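Local coordinates for cobalamin (Vitamin B12) biosynthesis CbiX protein (Marinobacter aquaeolei, PDB 3LYH) that belongs to the CbiX/SirB chelatase family and probably binds metal and acts as a lyase in tetrapyrrole metabolism, perhaps inserting cobalt for vitamin B12 synthesis, at the interface of chains A and B. Coordinates in Å, arbitrary orientation; residue numbers count along the deposited sequence, not the author numbering. Chains: chain A/B, Cobalamin (Vitamin B12) biosynthesis CbiX protein.

Contact 1: the interface of chains A and B. Residues chain A 72, 113, 116-117; chain B 10, 27, 31, 70, 103.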
# COMPACT_ATOMS: atom_id res chain seq x y z
N LEU A 72 0.57 -0.80 -3.29
CA LEU A 72 -0.87 -0.61 -3.38
C LEU A 72 -1.35 -0.47 -4.82
O LEU A 72 -2.47 -0.85 -5.11
CB LEU A 72 -1.37 0.55 -2.51
CG LEU A 72 -1.12 0.38 -1.00
CD1 LEU A 72 -1.50 1.61 -0.19
CD2 LEU A 72 -1.93 -0.82 -0.51
N ILE A 113 -8.39 -2.34 5.04
CA ILE A 113 -8.56 -0.89 5.13
C ILE A 113 -9.86 -0.54 5.89
O ILE A 113 -9.87 0.34 6.75
CB ILE A 113 -8.50 -0.23 3.72
CG1 ILE A 113 -7.06 -0.30 3.19
CG2 ILE A 113 -8.91 1.23 3.79
CD1 ILE A 113 -6.94 -0.10 1.69
N VAL A 116 -9.27 -1.01 9.53
CA VAL A 116 -8.47 0.06 10.06
C VAL A 116 -9.32 1.32 10.26
O VAL A 116 -9.18 2.03 11.27
CB VAL A 116 -7.24 0.33 9.16
CG1 VAL A 116 -6.53 1.58 9.59
CG2 VAL A 116 -6.26 -0.90 9.20
N VAL A 117 -10.19 1.60 9.29
CA VAL A 117 -11.07 2.75 9.35
C VAL A 117 -11.96 2.66 10.59
O VAL A 117 -12.19 3.63 11.32
CB VAL A 117 -11.87 2.91 8.01
CG1 VAL A 117 -13.02 3.89 8.24
CG2 VAL A 117 -10.94 3.43 6.90
N LEU B 10 -10.41 8.85 2.87
CA LEU B 10 -9.30 7.96 2.50
C LEU B 10 -8.47 8.71 1.52
O LEU B 10 -8.97 9.05 0.45
CB LEU B 10 -9.76 6.63 1.92
CG LEU B 10 -10.68 5.80 2.79
CD1 LEU B 10 -11.11 4.48 2.14
CD2 LEU B 10 -10.12 5.56 4.14
N LEU B 27 -9.60 -0.22 -3.73
CA LEU B 27 -9.10 -0.32 -2.35
C LEU B 27 -10.04 0.37 -1.37
O LEU B 27 -10.26 -0.10 -0.24
CB LEU B 27 -7.69 0.26 -2.22
CG LEU B 27 -6.61 -0.73 -2.65
CD1 LEU B 27 -5.34 0.06 -2.84
CD2 LEU B 27 -6.41 -1.85 -1.60
N THR B 31 -14.85 0.15 2.26
CA THR B 31 -15.10 1.20 3.25
C THR B 31 -16.22 2.13 2.84
O THR B 31 -17.19 2.36 3.58
CB THR B 31 -13.85 2.05 3.53
OG1 THR B 31 -12.82 1.21 4.06
CG2 THR B 31 -14.15 3.19 4.53
N LEU B 70 -3.95 6.44 2.58
CA LEU B 70 -3.86 5.15 1.89
C LEU B 70 -2.44 4.97 1.35
O LEU B 70 -2.16 5.01 0.13
CB LEU B 70 -4.88 5.00 0.77
CG LEU B 70 -6.33 4.95 1.17
CD1 LEU B 70 -7.22 4.70 -0.05
CD2 LEU B 70 -6.61 3.94 2.31
N ILE B 103 -2.09 3.80 6.69
CA ILE B 103 -2.55 2.41 6.87
C ILE B 103 -1.38 1.43 7.08
O ILE B 103 -1.55 0.44 7.77
CB ILE B 103 -3.51 1.94 5.77
CG1 ILE B 103 -2.82 1.92 4.42
CG2 ILE B 103 -4.83 2.78 5.79
CD1 ILE B 103 -3.63 1.28 3.36

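Contact 2: the interface of chains A and B. Residues chain A 117, 121, 124; chain B 6, 8, 31, 35, 66.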
# COMPACT_ATOMS: atom_id res chain seq x y z
N VAL A 117 -10.19 1.60 9.29
CA VAL A 117 -11.07 2.75 9.35
C VAL A 117 -11.96 2.66 10.59
O VAL A 117 -12.19 3.63 11.32
CB VAL A 117 -11.87 2.91 8.01
CG1 VAL A 117 -13.02 3.89 8.24
CG2 VAL A 117 -10.94 3.43 6.90
N LEU A 121 -12.29 5.32 13.62
CA LEU A 121 -13.55 5.92 14.07
C LEU A 121 -13.74 5.77 15.58
O LEU A 121 -14.30 6.67 16.23
CB LEU A 121 -14.74 5.32 13.30
CG LEU A 121 -14.88 5.82 11.85
CD1 LEU A 121 -15.81 4.95 11.08
CD2 LEU A 121 -15.37 7.28 11.79
N SER A 124 -11.58 8.41 16.99
CA SER A 124 -12.05 9.79 16.68
C SER A 124 -13.27 10.23 17.50
O SER A 124 -13.87 9.44 18.23
CB SER A 124 -12.37 9.91 15.19
OG SER A 124 -11.18 9.82 14.41
N HIS B 6 -19.17 11.84 11.58
CA HIS B 6 -17.74 11.98 11.39
C HIS B 6 -17.35 11.45 10.02
O HIS B 6 -17.56 10.26 9.69
CB HIS B 6 -17.01 11.23 12.48
CG HIS B 6 -15.59 11.64 12.63
ND1 HIS B 6 -15.19 12.56 13.58
CD2 HIS B 6 -14.48 11.28 11.94
CE1 HIS B 6 -13.88 12.74 13.47
NE2 HIS B 6 -13.43 11.96 12.50
N ILE B 8 -14.98 10.20 7.18
CA ILE B 8 -13.68 9.61 6.88
C ILE B 8 -13.32 9.98 5.44
O ILE B 8 -14.11 9.85 4.52
CB ILE B 8 -13.73 8.08 7.00
CG1 ILE B 8 -13.89 7.65 8.46
CG2 ILE B 8 -12.49 7.42 6.35
CD1 ILE B 8 -12.55 7.74 9.27
N THR B 31 -14.85 0.15 2.26
CA THR B 31 -15.10 1.20 3.25
C THR B 31 -16.22 2.13 2.84
O THR B 31 -17.19 2.36 3.58
CB THR B 31 -13.85 2.05 3.53
OG1 THR B 31 -12.82 1.21 4.06
CG2 THR B 31 -14.15 3.19 4.53
N ILE B 35 -19.66 1.83 5.23
CA ILE B 35 -19.91 2.75 6.33
C ILE B 35 -20.35 4.07 5.80
O ILE B 35 -20.15 4.43 4.62
CB ILE B 35 -18.74 2.87 7.36
CG1 ILE B 35 -17.54 3.58 6.76
CG2 ILE B 35 -18.36 1.49 7.88
CD1 ILE B 35 -16.55 4.11 7.81
N THR B 66 -11.72 12.81 9.69
CA THR B 66 -10.46 12.09 9.92
C THR B 66 -9.95 11.66 8.55
O THR B 66 -10.67 11.01 7.81
CB THR B 66 -10.61 10.89 10.86
OG1 THR B 66 -11.07 11.38 12.14
CG2 THR B 66 -9.29 10.11 11.03

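Contact 1: the interface of chains A and B
A:Ile113 and B:Ile103 meet through chains set by different first torsions. In A:Ile113, on helix 107-123, CG1 stands anti to the carbonyl carbon (chi1 -70°), and the extended chain carries CD1 back towards the N-terminal end of the helix, to B:Leu27, while CG2 branches off towards B:Leu70. In B:Ile103, at the start of the 3-10 helix 103-105, CG1 sits between the backbone N and the carbonyl carbon (chi1 63°), which directs CD1 at the flank of the A:Ile113 chain. The two side chains run obliquely, with CD1 of B:Ile103 3.8 Å from CG1 of A:Ile113.

B:Leu27, from helix 18-34, lies across the end of A:Ile113 at about a right angle, its CD2 3.8 Å from the isoleucine CD1. B:Leu70 also crosses nearly perpendicular, and its CD2 comes within 3.9 Å of A:Ile113 CG2. Both branches of A:Ile113 thus touch aliphatic groups of chain B, and B:Thr31 adds its hydroxyl OG1 beside CG2. With A:Ile113 cut back to an alanine, B:Leu27, B:Ile103 and B:Leu70 would probably lose the side chain they share, leaving a gap between them.

One turn further along the helix, A:Val117 points CG2 at B:Leu10 of strand 6-12, 3.6 Å from CD2 of that leucine. The valine also faces B:Thr31 tip to tip, where the threonine methyl CG2 lies 3.9 Å from A:Val117 CG1. At the opposite end of the patch, A:Leu72 rests CD1 3.5 Å from the backbone O of B:Leu70, while its CB packs against CD1 of B:Leu27.

The two-fold dimer of the crystal may or may not be the biological form; within it, this apolar patch joins helix 107-123 of one copy to the strand, helix and loop surfaces of the other.

Contact 2: the interface of chains A and B
The imidazole ring of B:His6, on strand 6-12, has CB of the poorly ordered A:Ser124 over one face, displaced towards the rim and 3.8 Å from the ring centroid in a CH-pi contact that is correspondingly less certain. At the ring's edge, in its plane, lies CB of B:Thr66 from strand 64-69. Ring atom NE2 is hydrogen-bonded to the threonine hydroxyl OG1, a pairing within chain B that is likely to limit rotation of the imidazole. The same OG1 accepts or donates a hydrogen bond across the interface to A:Ser124 OG at 2.7 Å, a link subject to the same caution.

Beyond this polar end the contact is aliphatic. A:Leu121 divides its two methyls between partners: CD2 lies 3.7 Å from CG1 of B:Ile8, the side chains running obliquely, while CD1 meets B:Ile35 tip to tip. In B:Ile35, CG1 lies between the backbone N and the carbonyl carbon (chi1 70°), a setting that, with the extended outer chain, brings CD1 to both A:Leu121 and A:Val117. A:Val117 and B:Ile8 slide past each other in opposite directions, their nearest atoms being CG1 of each. The methyl CD1 of B:Ile35 touches both chain A residues, 3.6 Å from A:Val117 CG1 and a tight 3.5 Å from A:Leu121 CD1.

The C-alpha centres of contact 1 and contact 2 lie about 10 Å apart, and both draw on helix 107-123 of chain A. A:Val117 and B:Thr31 belong to both, so the two patches form one continuous surface. Strand 6-12 and helix 18-34 of chain B also run through it: contact 1 takes in the middle of the chain A helix, and contact 2 its C-terminal end and the residue just beyond. Two-fold symmetry repeats both with the chains exchanged, so each copy lays its last helix against its partner, an exchange consistent with a dimer, though the crystal does not by itself establish the form in solution.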